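PDB 3QY7: tyrosine-protein phosphatase YwqE from Bacillus subtilis, which removes phosphate from phosphotyrosine-containing proteins as a manganese-dependent protein tyrosine phosphatase. Local coordinates for residues Ala39-His43 with Gln79-Tyr84; Ser22-Ala26 with Ala195-Lys199; Leu187-Val191 with Thr236-Gln240; Ile162-Leu167 with Ser179-Val183. One frame throughout, in Å; residues are numbered along the deposited sequence.

Contact 1 (Ala39-His43 with Gln79-Tyr84); sequences ATPHH and QEIRIY. With FE (Fe (III) ion), chain C; FE (Fe (III) ion), chain B.
His43 lies lengthwise along residues 79-84, and its imidazole meets several of them in turn. Its CB rests on the amide end of Gln79, 3.5 Å from Gln79 NE2. Farther out, Ile81 CG2 sits above one face of the ring, 4.1 Å from the His43 centroid and 17° off the ring normal, a CH-pi contact. The ring's far end reaches Tyr84, where His43 CE1 approaches Tyr84 CE1 at 3.4 Å. These two planes are nearly parallel, 7° apart, but slid so far that they scarcely overlap. His43 CB already points toward residues 79-84, and CG, standing between the backbone N and the carbonyl carbon (chi1 76°), lays the imidazole alongside.

The backbones pair through one bridge, between His42 and Glu80. Glu80 N donates to Pro41 O at 2.9 Å, and His43 N gives its hydrogen to Glu80 O at 3.1 Å. The latter oxygen also receives the CA-H of His42. Gln79 packs the flank of its amide on His43, while its OE1 is hydrogen-bonded to Leu97 N.

Thus fixed at the backbone, Glu80 extends its side chain fully, CG anti to the backbone N, and its carboxylate spans two irons. Glu80 OE2 lies 2.1 Å from the chain B iron, while OE1 binds the chain C iron; one water also bridges the pair. His5, His7 and Asp194 join OE1 at the chain C iron, Glu108 and His136 join OE2 at the chain B iron. With His42 serving the nearby magnesium site, this is the carboxylate-bridged, multimetal centre of a PHP-type phosphatase, set at the mouth of a TIM-barrel-like fold.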
# COMPACT_ATOMS: atom_id res chain seq x y z
N ALA A 39 -4.26 -8.26 1.67
CA ALA A 39 -3.78 -8.68 0.34
C ALA A 39 -4.28 -7.69 -0.67
O ALA A 39 -5.46 -7.31 -0.65
CB ALA A 39 -4.24 -10.06 -0.00
N THR A 40 -3.38 -7.22 -1.55
CA THR A 40 -3.74 -6.21 -2.55
C THR A 40 -3.28 -6.65 -3.94
O THR A 40 -2.42 -5.97 -4.54
CB THR A 40 -3.14 -4.85 -2.23
OG1 THR A 40 -1.71 -4.97 -2.10
CG2 THR A 40 -3.70 -4.31 -0.92
N PRO A 41 -3.83 -7.77 -4.44
CA PRO A 41 -3.48 -8.18 -5.81
C PRO A 41 -3.87 -7.08 -6.79
O PRO A 41 -4.83 -6.34 -6.55
CB PRO A 41 -4.35 -9.42 -6.04
CG PRO A 41 -5.51 -9.27 -5.10
CD PRO A 41 -4.92 -8.59 -3.88
N HIS A 42 -3.13 -6.97 -7.90
CA HIS A 42 -3.51 -6.02 -8.92
C HIS A 42 -4.90 -6.40 -9.40
O HIS A 42 -5.20 -7.51 -9.50
CB HIS A 42 -2.49 -5.97 -10.10
CG HIS A 42 -1.14 -5.47 -9.73
ND1 HIS A 42 -0.80 -4.14 -9.73
CD2 HIS A 42 -0.04 -6.13 -9.35
CE1 HIS A 42 0.44 -4.00 -9.33
NE2 HIS A 42 0.93 -5.20 -9.08
N HIS A 43 -5.75 -5.42 -9.69
CA HIS A 43 -7.11 -5.75 -10.12
C HIS A 43 -7.14 -6.35 -11.53
O HIS A 43 -8.03 -7.14 -11.85
CB HIS A 43 -8.05 -4.55 -9.98
CG HIS A 43 -7.88 -3.52 -11.05
ND1 HIS A 43 -8.87 -3.21 -11.95
CD2 HIS A 43 -6.83 -2.73 -11.36
CE1 HIS A 43 -8.44 -2.27 -12.77
NE2 HIS A 43 -7.20 -1.96 -12.44
N GLN A 79 -7.26 -4.72 -3.03
CA GLN A 79 -6.70 -4.71 -4.39
C GLN A 79 -5.75 -3.54 -4.52
O GLN A 79 -5.91 -2.51 -3.86
CB GLN A 79 -7.82 -4.51 -5.43
CG GLN A 79 -8.54 -5.77 -5.85
CD GLN A 79 -9.65 -5.47 -6.86
OE1 GLN A 79 -10.23 -4.39 -6.85
NE2 GLN A 79 -9.93 -6.45 -7.71
N GLU A 80 -4.75 -3.70 -5.39
CA GLU A 80 -3.99 -2.55 -5.85
C GLU A 80 -4.59 -2.18 -7.21
O GLU A 80 -4.60 -2.99 -8.14
CB GLU A 80 -2.50 -2.87 -5.99
CG GLU A 80 -1.69 -1.64 -6.50
CD GLU A 80 -0.21 -1.88 -6.64
OE1 GLU A 80 0.24 -2.99 -6.37
OE2 GLU A 80 0.50 -0.93 -7.01
N ILE A 81 -5.14 -0.97 -7.29
CA ILE A 81 -5.91 -0.56 -8.48
C ILE A 81 -5.14 0.48 -9.28
O ILE A 81 -5.03 1.63 -8.89
CB ILE A 81 -7.28 -0.00 -8.05
CG1 ILE A 81 -8.02 -1.02 -7.17
CG2 ILE A 81 -8.11 0.41 -9.30
CD1 ILE A 81 -9.25 -0.46 -6.45
N ARG A 82 -4.60 0.06 -10.42
CA ARG A 82 -4.01 1.01 -11.36
C ARG A 82 -5.11 1.96 -11.79
O ARG A 82 -6.16 1.53 -12.27
CB ARG A 82 -3.44 0.28 -12.57
CG ARG A 82 -2.94 1.20 -13.69
CD ARG A 82 -1.63 1.89 -13.29
NE ARG A 82 -0.55 0.94 -13.05
CZ ARG A 82 0.19 0.38 -14.01
NH1 ARG A 82 -0.02 0.70 -15.29
NH2 ARG A 82 1.15 -0.48 -13.69
N ILE A 83 -4.86 3.26 -11.63
CA ILE A 83 -5.86 4.29 -11.89
C ILE A 83 -6.44 4.15 -13.29
O ILE A 83 -5.74 3.81 -14.23
CB ILE A 83 -5.27 5.71 -11.65
CG1 ILE A 83 -6.37 6.78 -11.56
CG2 ILE A 83 -4.16 6.04 -12.67
CD1 ILE A 83 -5.87 8.13 -11.02
N TYR A 84 -7.75 4.36 -13.39
CA TYR A 84 -8.43 4.47 -14.68
C TYR A 84 -9.67 5.32 -14.48
O TYR A 84 -10.04 5.62 -13.35
CB TYR A 84 -8.73 3.10 -15.32
CG TYR A 84 -9.70 2.21 -14.56
CD1 TYR A 84 -9.27 1.45 -13.47
CD2 TYR A 84 -11.03 2.11 -14.95
CE1 TYR A 84 -10.15 0.63 -12.79
CE2 TYR A 84 -11.92 1.29 -14.27
CZ TYR A 84 -11.47 0.55 -13.18
OH TYR A 84 -12.34 -0.28 -12.50
FE FE C . 2.06 -3.46 -5.32
FE FE B . 2.50 -0.90 -7.65
O HOH W 1 -6.17 -0.20 -15.15
O HOH W 2 4.56 -1.08 -8.51
O HOH W 3 2.94 -1.91 -5.91

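Contact 2 (Ser22-Ala26 with Ala195-Lys199); sequences SIEMA and AHNVK. With MG (magnesium ion), chain D.
Met25 lays its thioether end over the backbone of residues 195-197. The methyl does most of the touching: Met25 CE is 3.5 Å from Ala195 O and 3.8 Å from Ala195 CB, and it also meets the peptide that joins His196 to Asn197. Met25 SD follows behind, 3.6 Å from His196 O. The chain runs straight through chi2 (171°) and then bends at chi3 (69°), which swings CE onto the loop.

Val198 makes the second foothold. Its CG1 points at the helix backbone, 3.6 Å from Glu24 C and 3.7 Å from Glu24 CB, and it also brushes Met25 CG at 4.0 Å. Glu24 therefore contributes its aliphatic base, while its carboxylate pairs with Arg27 on the same helix.

The imidazole of His196 heads the other way, and its NE2 binds magnesium at 2.1 Å. His196 ND1 is hydrogen-bonded to Asp194 O, which helps set the ring's rotation. Within the loop, Asn197 OD1 takes hydrogens from Thr200 N and Arg201 N. Between residues 22-26 and 195-199 the contact is van der Waals, which implies that these directional interactions of the His196 ring, with magnesium at NE2 and Asp194 O at ND1, come from outside the helix segment.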
# COMPACT_ATOMS: atom_id res chain seq x y z
N SER A 22 3.28 -18.29 -1.04
CA SER A 22 2.45 -17.50 -0.13
C SER A 22 2.81 -17.80 1.33
O SER A 22 2.93 -16.88 2.16
CB SER A 22 0.95 -17.77 -0.35
OG SER A 22 0.53 -17.54 -1.69
N ILE A 23 2.97 -19.08 1.62
CA ILE A 23 3.30 -19.56 2.96
C ILE A 23 4.69 -19.07 3.40
O ILE A 23 4.87 -18.67 4.56
CB ILE A 23 3.21 -21.10 3.02
CG1 ILE A 23 1.76 -21.55 2.88
CG2 ILE A 23 3.83 -21.64 4.31
CD1 ILE A 23 1.68 -23.02 2.59
N GLU A 24 5.66 -19.09 2.49
CA GLU A 24 7.00 -18.57 2.81
C GLU A 24 6.96 -17.07 3.10
O GLU A 24 7.63 -16.59 4.02
CB GLU A 24 8.00 -18.87 1.70
CG GLU A 24 8.24 -20.35 1.49
CD GLU A 24 8.70 -21.04 2.76
OE1 GLU A 24 9.83 -20.75 3.21
OE2 GLU A 24 7.92 -21.86 3.31
N MET A 25 6.16 -16.35 2.32
CA MET A 25 5.99 -14.92 2.56
C MET A 25 5.33 -14.69 3.91
O MET A 25 5.73 -13.79 4.65
CB MET A 25 5.19 -14.26 1.44
CG MET A 25 5.95 -14.24 0.11
SD MET A 25 4.93 -13.69 -1.28
CE MET A 25 4.68 -11.95 -0.91
N ALA A 26 4.31 -15.49 4.22
CA ALA A 26 3.64 -15.36 5.51
C ALA A 26 4.60 -15.57 6.70
O ALA A 26 4.55 -14.80 7.67
CB ALA A 26 2.48 -16.31 5.59
N ALA A 195 5.29 -6.53 -0.70
CA ALA A 195 6.03 -7.76 -0.92
C ALA A 195 5.52 -8.58 -2.10
O ALA A 195 4.31 -8.72 -2.30
CB ALA A 195 6.03 -8.64 0.36
N HIS A 196 6.45 -9.13 -2.89
CA HIS A 196 6.07 -10.03 -3.99
C HIS A 196 6.65 -11.44 -3.84
O HIS A 196 6.15 -12.37 -4.42
CB HIS A 196 6.53 -9.49 -5.35
CG HIS A 196 5.68 -8.39 -5.90
ND1 HIS A 196 5.47 -7.20 -5.23
CD2 HIS A 196 5.05 -8.26 -7.09
CE1 HIS A 196 4.72 -6.41 -5.96
NE2 HIS A 196 4.45 -7.02 -7.09
N ASN A 197 7.72 -11.57 -3.06
CA ASN A 197 8.43 -12.85 -2.96
C ASN A 197 9.28 -12.80 -1.71
O ASN A 197 9.26 -11.80 -1.00
CB ASN A 197 9.26 -13.12 -4.22
CG ASN A 197 10.23 -11.99 -4.53
OD1 ASN A 197 11.04 -11.61 -3.68
ND2 ASN A 197 10.13 -11.44 -5.74
N VAL A 198 10.00 -13.87 -1.41
CA VAL A 198 10.81 -13.87 -0.23
C VAL A 198 12.20 -13.33 -0.44
O VAL A 198 12.83 -13.00 0.49
CB VAL A 198 10.90 -15.26 0.46
CG1 VAL A 198 9.56 -15.61 1.00
CG2 VAL A 198 11.28 -16.26 -0.45
N LYS A 199 12.67 -13.26 -1.66
CA LYS A 199 14.08 -12.96 -1.77
C LYS A 199 14.56 -11.62 -2.25
O LYS A 199 15.59 -11.19 -1.83
CB LYS A 199 14.82 -14.03 -2.50
CG LYS A 199 14.47 -15.44 -1.99
CD LYS A 199 15.35 -15.96 -0.98
CE LYS A 199 15.28 -17.40 -1.01
NZ LYS A 199 15.48 -17.78 0.32
MG MG D . 3.33 -6.05 -8.53

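Contact 3 (Leu187-Val191 with Thr236-Gln240); sequences LIHFV and TIFRQ
His189 NE2 is linked to Gln240 O through a single water, which lies 2.9 Å from His189 NE2 in the plane of the ring and 2.9 Å from Gln240 O, in geometry suited to donation. On the other nitrogen, His189 ND1 is hydrogen-bonded to Ser160 N, so both ring nitrogens have partners and the imidazole's rotation is fixed. The place is the start of strand 190-192 in the TIM-barrel-like fold, at the end opposite the metal ligands Asp194 and His196 that follow this strand. The C-terminal tail beyond helix 219-232 passes across it.

Ile237 and Arg239 carry the direct contact. Ile237 works with two branches. Its CD1 meets His189 CB at 3.8 Å, and its CG2 presses on the tip of the neighbouring ring, 3.6 Å from Phe190 CZ. The chi1 of 53° leaves CG1 between the backbone N and the carbonyl carbon, and the two methyls part to serve one ring each. Ile237 meets both side chains at about a right angle.

Arg239 flanks the histidine from the tail. Its CG lies 3.8 Å from His189 CD2, and the bend at chi3 (88°) brings one face of the guanidinium against His189 NE2. The planes are 36° apart, too tilted for a flat stack. Accepting from Ser160 N at ND1 is consistent with a neutral ring, which would ease the nearby arginine. Arg239 NH2 is held by Ala158 O, while Asn227 ties the two backbones together, ND2 to His189 O and OD1 to Phe238 N. On the guanidinium's near face, His189 NE2 lies 4.1 Å from Arg239 NE.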
# COMPACT_ATOMS: atom_id res chain seq x y z
N LEU A 187 3.92 13.93 3.85
CA LEU A 187 3.16 13.51 2.68
C LEU A 187 2.85 12.02 2.64
O LEU A 187 2.14 11.55 1.75
CB LEU A 187 3.89 13.92 1.40
CG LEU A 187 4.11 15.42 1.19
CD1 LEU A 187 4.71 15.59 -0.19
CD2 LEU A 187 2.81 16.23 1.32
N ILE A 188 3.41 11.30 3.61
CA ILE A 188 3.27 9.85 3.72
C ILE A 188 2.46 9.53 4.98
O ILE A 188 2.70 10.12 6.03
CB ILE A 188 4.67 9.19 3.86
CG1 ILE A 188 5.56 9.52 2.65
CG2 ILE A 188 4.58 7.67 4.12
CD1 ILE A 188 5.03 9.12 1.25
N HIS A 189 1.53 8.58 4.86
CA HIS A 189 0.64 8.23 5.96
C HIS A 189 0.73 6.78 6.41
O HIS A 189 0.28 6.47 7.50
CB HIS A 189 -0.79 8.63 5.61
CG HIS A 189 -0.87 10.06 5.16
ND1 HIS A 189 -0.71 10.42 3.84
CD2 HIS A 189 -0.98 11.21 5.86
CE1 HIS A 189 -0.77 11.74 3.74
NE2 HIS A 189 -0.93 12.24 4.95
N PHE A 190 1.33 5.93 5.58
CA PHE A 190 1.48 4.49 5.85
C PHE A 190 2.84 4.01 5.35
O PHE A 190 3.39 4.57 4.38
CB PHE A 190 0.43 3.66 5.09
CG PHE A 190 -0.99 4.11 5.26
CD1 PHE A 190 -1.74 3.70 6.37
CD2 PHE A 190 -1.60 4.90 4.29
CE1 PHE A 190 -3.06 4.09 6.51
CE2 PHE A 190 -2.94 5.29 4.42
CZ PHE A 190 -3.67 4.89 5.53
N VAL A 191 3.37 2.97 5.97
CA VAL A 191 4.51 2.24 5.44
C VAL A 191 4.05 0.80 5.23
O VAL A 191 3.38 0.22 6.11
CB VAL A 191 5.72 2.27 6.40
CG1 VAL A 191 6.94 1.69 5.72
CG2 VAL A 191 5.98 3.69 6.92
N THR A 236 -10.57 7.37 10.91
CA THR A 236 -9.87 8.42 10.19
C THR A 236 -8.40 8.41 10.60
O THR A 236 -8.10 8.43 11.79
CB THR A 236 -10.52 9.78 10.48
OG1 THR A 236 -11.89 9.73 10.07
CG2 THR A 236 -9.79 10.90 9.73
N ILE A 237 -7.49 8.33 9.62
CA ILE A 237 -6.05 8.35 9.87
C ILE A 237 -5.57 9.70 10.40
O ILE A 237 -6.25 10.73 10.22
CB ILE A 237 -5.22 7.98 8.61
CG1 ILE A 237 -5.62 8.86 7.42
CG2 ILE A 237 -5.43 6.50 8.26
CD1 ILE A 237 -4.50 9.00 6.37
N PHE A 238 -4.40 9.69 11.05
CA PHE A 238 -3.80 10.90 11.58
C PHE A 238 -2.86 11.51 10.56
O PHE A 238 -2.03 10.81 9.95
CB PHE A 238 -3.06 10.64 12.89
CG PHE A 238 -3.92 10.04 13.97
CD1 PHE A 238 -3.38 9.14 14.88
CD2 PHE A 238 -5.28 10.39 14.09
CE1 PHE A 238 -4.16 8.58 15.89
CE2 PHE A 238 -6.07 9.83 15.09
CZ PHE A 238 -5.50 8.92 15.99
N ARG A 239 -2.98 12.81 10.39
CA ARG A 239 -2.18 13.54 9.42
C ARG A 239 -1.49 14.70 10.10
O ARG A 239 -2.01 15.29 11.06
CB ARG A 239 -3.07 14.05 8.27
CG ARG A 239 -3.87 12.96 7.57
CD ARG A 239 -5.05 13.51 6.78
NE ARG A 239 -4.64 13.85 5.43
CZ ARG A 239 -4.94 13.17 4.33
NH1 ARG A 239 -5.69 12.07 4.35
NH2 ARG A 239 -4.47 13.60 3.18
N GLN A 240 -0.32 15.03 9.58
CA GLN A 240 0.37 16.26 9.95
C GLN A 240 0.26 17.23 8.75
O GLN A 240 0.00 16.79 7.62
CB GLN A 240 1.83 15.98 10.35
CG GLN A 240 2.01 15.09 11.59
CD GLN A 240 1.51 15.71 12.89
OE1 GLN A 240 0.93 15.03 13.73
NE2 GLN A 240 1.74 17.01 13.06
O HOH W 4 -0.86 15.06 5.50

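Contact 4 (Ile162-Leu167 with Ser179-Val183); sequences ITSGSL and SLRLV
Ser179 is the small bump of this contact, and Ile162, Ser166 and Leu167 form the hollow that receives it. Its CB wedges between two methyls, 3.4 Å from Ile162 CD1 and 3.7 Å from Leu167 CD2. The first distance is shorter than ordinary carbon-carbon contact, evidence that the fit is tight. Ile162 CG1 stands opposite the backbone N, which aims the longer branch at the helix, and its chi2 of 131° is away from a staggered value, consistent with some strain in that branch.

On the remaining side of the hollow, Ser166 CB comes within 3.4 Å of Ser179 OG. The two hydroxyls have other partners: Ser179 OG bonds to Leu175 O, one turn back along its own helix, and Ser166 OG to Glu138.

One helical turn beyond Ser179, Val183 CG2 lies loosely beside the same two methyls, 4.4 Å from Ile162 CD1 and equally far from Leu167 CD2. Leu167 CD2 has a further neighbour in Leu180 CD2, at 4.1 Å, where the two leucines meet at a slant. That methyl therefore lies among Ser179, Leu180 and Val183.

Helix 173-184 is thus seated on the end of strand 159-163 and on the short helix 164-168 that follows it. Strand 190-192 runs parallel beside strand 159-163, which makes this helix part of a beta-alpha-beta crossover, with helix 205-216 packed against Leu180 and Val183.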
# COMPACT_ATOMS: atom_id res chain seq x y z
N ILE A 162 4.19 4.67 1.52
CA ILE A 162 5.57 4.45 1.12
C ILE A 162 5.92 2.98 1.28
O ILE A 162 5.32 2.27 2.08
CB ILE A 162 6.53 5.35 1.92
CG1 ILE A 162 7.87 5.51 1.19
CG2 ILE A 162 6.71 4.88 3.38
CD1 ILE A 162 8.27 6.94 1.11
N THR A 163 6.90 2.52 0.50
CA THR A 163 7.33 1.12 0.55
C THR A 163 8.42 0.95 1.59
O THR A 163 9.37 1.73 1.61
CB THR A 163 7.91 0.66 -0.81
OG1 THR A 163 7.08 1.14 -1.89
CG2 THR A 163 7.98 -0.85 -0.88
N SER A 164 8.30 -0.07 2.45
CA SER A 164 9.33 -0.37 3.45
C SER A 164 10.68 -0.50 2.77
O SER A 164 11.64 0.10 3.23
CB SER A 164 9.03 -1.65 4.24
OG SER A 164 7.83 -1.53 5.01
N GLY A 165 10.73 -1.26 1.68
CA GLY A 165 12.01 -1.48 1.00
C GLY A 165 12.69 -0.21 0.54
O GLY A 165 13.92 -0.11 0.57
N SER A 166 11.91 0.79 0.11
CA SER A 166 12.47 2.07 -0.33
C SER A 166 13.24 2.76 0.78
O SER A 166 14.37 3.21 0.58
CB SER A 166 11.36 3.01 -0.82
OG SER A 166 10.70 2.45 -1.94
N LEU A 167 12.61 2.85 1.95
CA LEU A 167 13.23 3.37 3.16
C LEU A 167 14.43 2.55 3.61
O LEU A 167 15.40 3.12 4.12
CB LEU A 167 12.20 3.45 4.30
CG LEU A 167 11.14 4.55 4.14
CD1 LEU A 167 9.99 4.34 5.10
CD2 LEU A 167 11.73 5.96 4.30
N SER A 179 12.62 9.10 -0.36
CA SER A 179 11.54 8.66 0.52
C SER A 179 11.55 9.42 1.83
O SER A 179 10.50 9.80 2.36
CB SER A 179 11.68 7.16 0.79
OG SER A 179 11.63 6.40 -0.40
N LEU A 180 12.75 9.64 2.37
CA LEU A 180 12.91 10.41 3.59
C LEU A 180 12.44 11.86 3.43
O LEU A 180 11.89 12.43 4.36
CB LEU A 180 14.37 10.36 4.05
CG LEU A 180 14.81 9.03 4.68
CD1 LEU A 180 16.32 9.06 4.88
CD2 LEU A 180 14.10 8.82 6.02
N ARG A 181 12.67 12.43 2.24
CA ARG A 181 12.15 13.76 1.90
C ARG A 181 10.63 13.80 1.99
O ARG A 181 10.08 14.70 2.63
CB ARG A 181 12.64 14.21 0.51
CG ARG A 181 14.13 14.59 0.51
CD ARG A 181 14.69 14.70 -0.89
NE ARG A 181 14.09 15.79 -1.67
CZ ARG A 181 14.05 15.82 -3.00
NH1 ARG A 181 14.57 14.83 -3.71
NH2 ARG A 181 13.49 16.84 -3.62
N LEU A 182 9.97 12.81 1.39
CA LEU A 182 8.49 12.74 1.42
C LEU A 182 7.95 12.57 2.84
O LEU A 182 6.96 13.21 3.23
CB LEU A 182 7.99 11.63 0.49
CG LEU A 182 8.35 11.70 -1.00
CD1 LEU A 182 7.71 10.60 -1.85
CD2 LEU A 182 8.03 13.11 -1.57
N VAL A 183 8.59 11.69 3.62
CA VAL A 183 8.17 11.49 5.00
C VAL A 183 8.30 12.77 5.83
O VAL A 183 7.39 13.14 6.56
CB VAL A 183 8.94 10.32 5.71
CG1 VAL A 183 8.53 10.26 7.17
CG2 VAL A 183 8.64 8.96 5.02

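How the contacts relate
Contacts 1, 3 and 4 are buried, whereas contact 2 is only partly so. Contacts 1, 3 and 4 also share one parallel sheet: contact 1 lies on strand 80-82, contact 4 on strand 159-163, and contact 3 on the neighbouring strand 190-192. Contacts 3 and 4 are directly joined, since Phe190 O lies 3.0 Å from Ile162 N in a probable hydrogen bond. Chemistry follows place. Contacts 1 and 2 both carry metal ligands, but backbone bonds cross only contact 1, and contact 2 is apolar. Away from the metals, contact 3 mixes water and arginine with apolar packing, and contact 4 relies on shape.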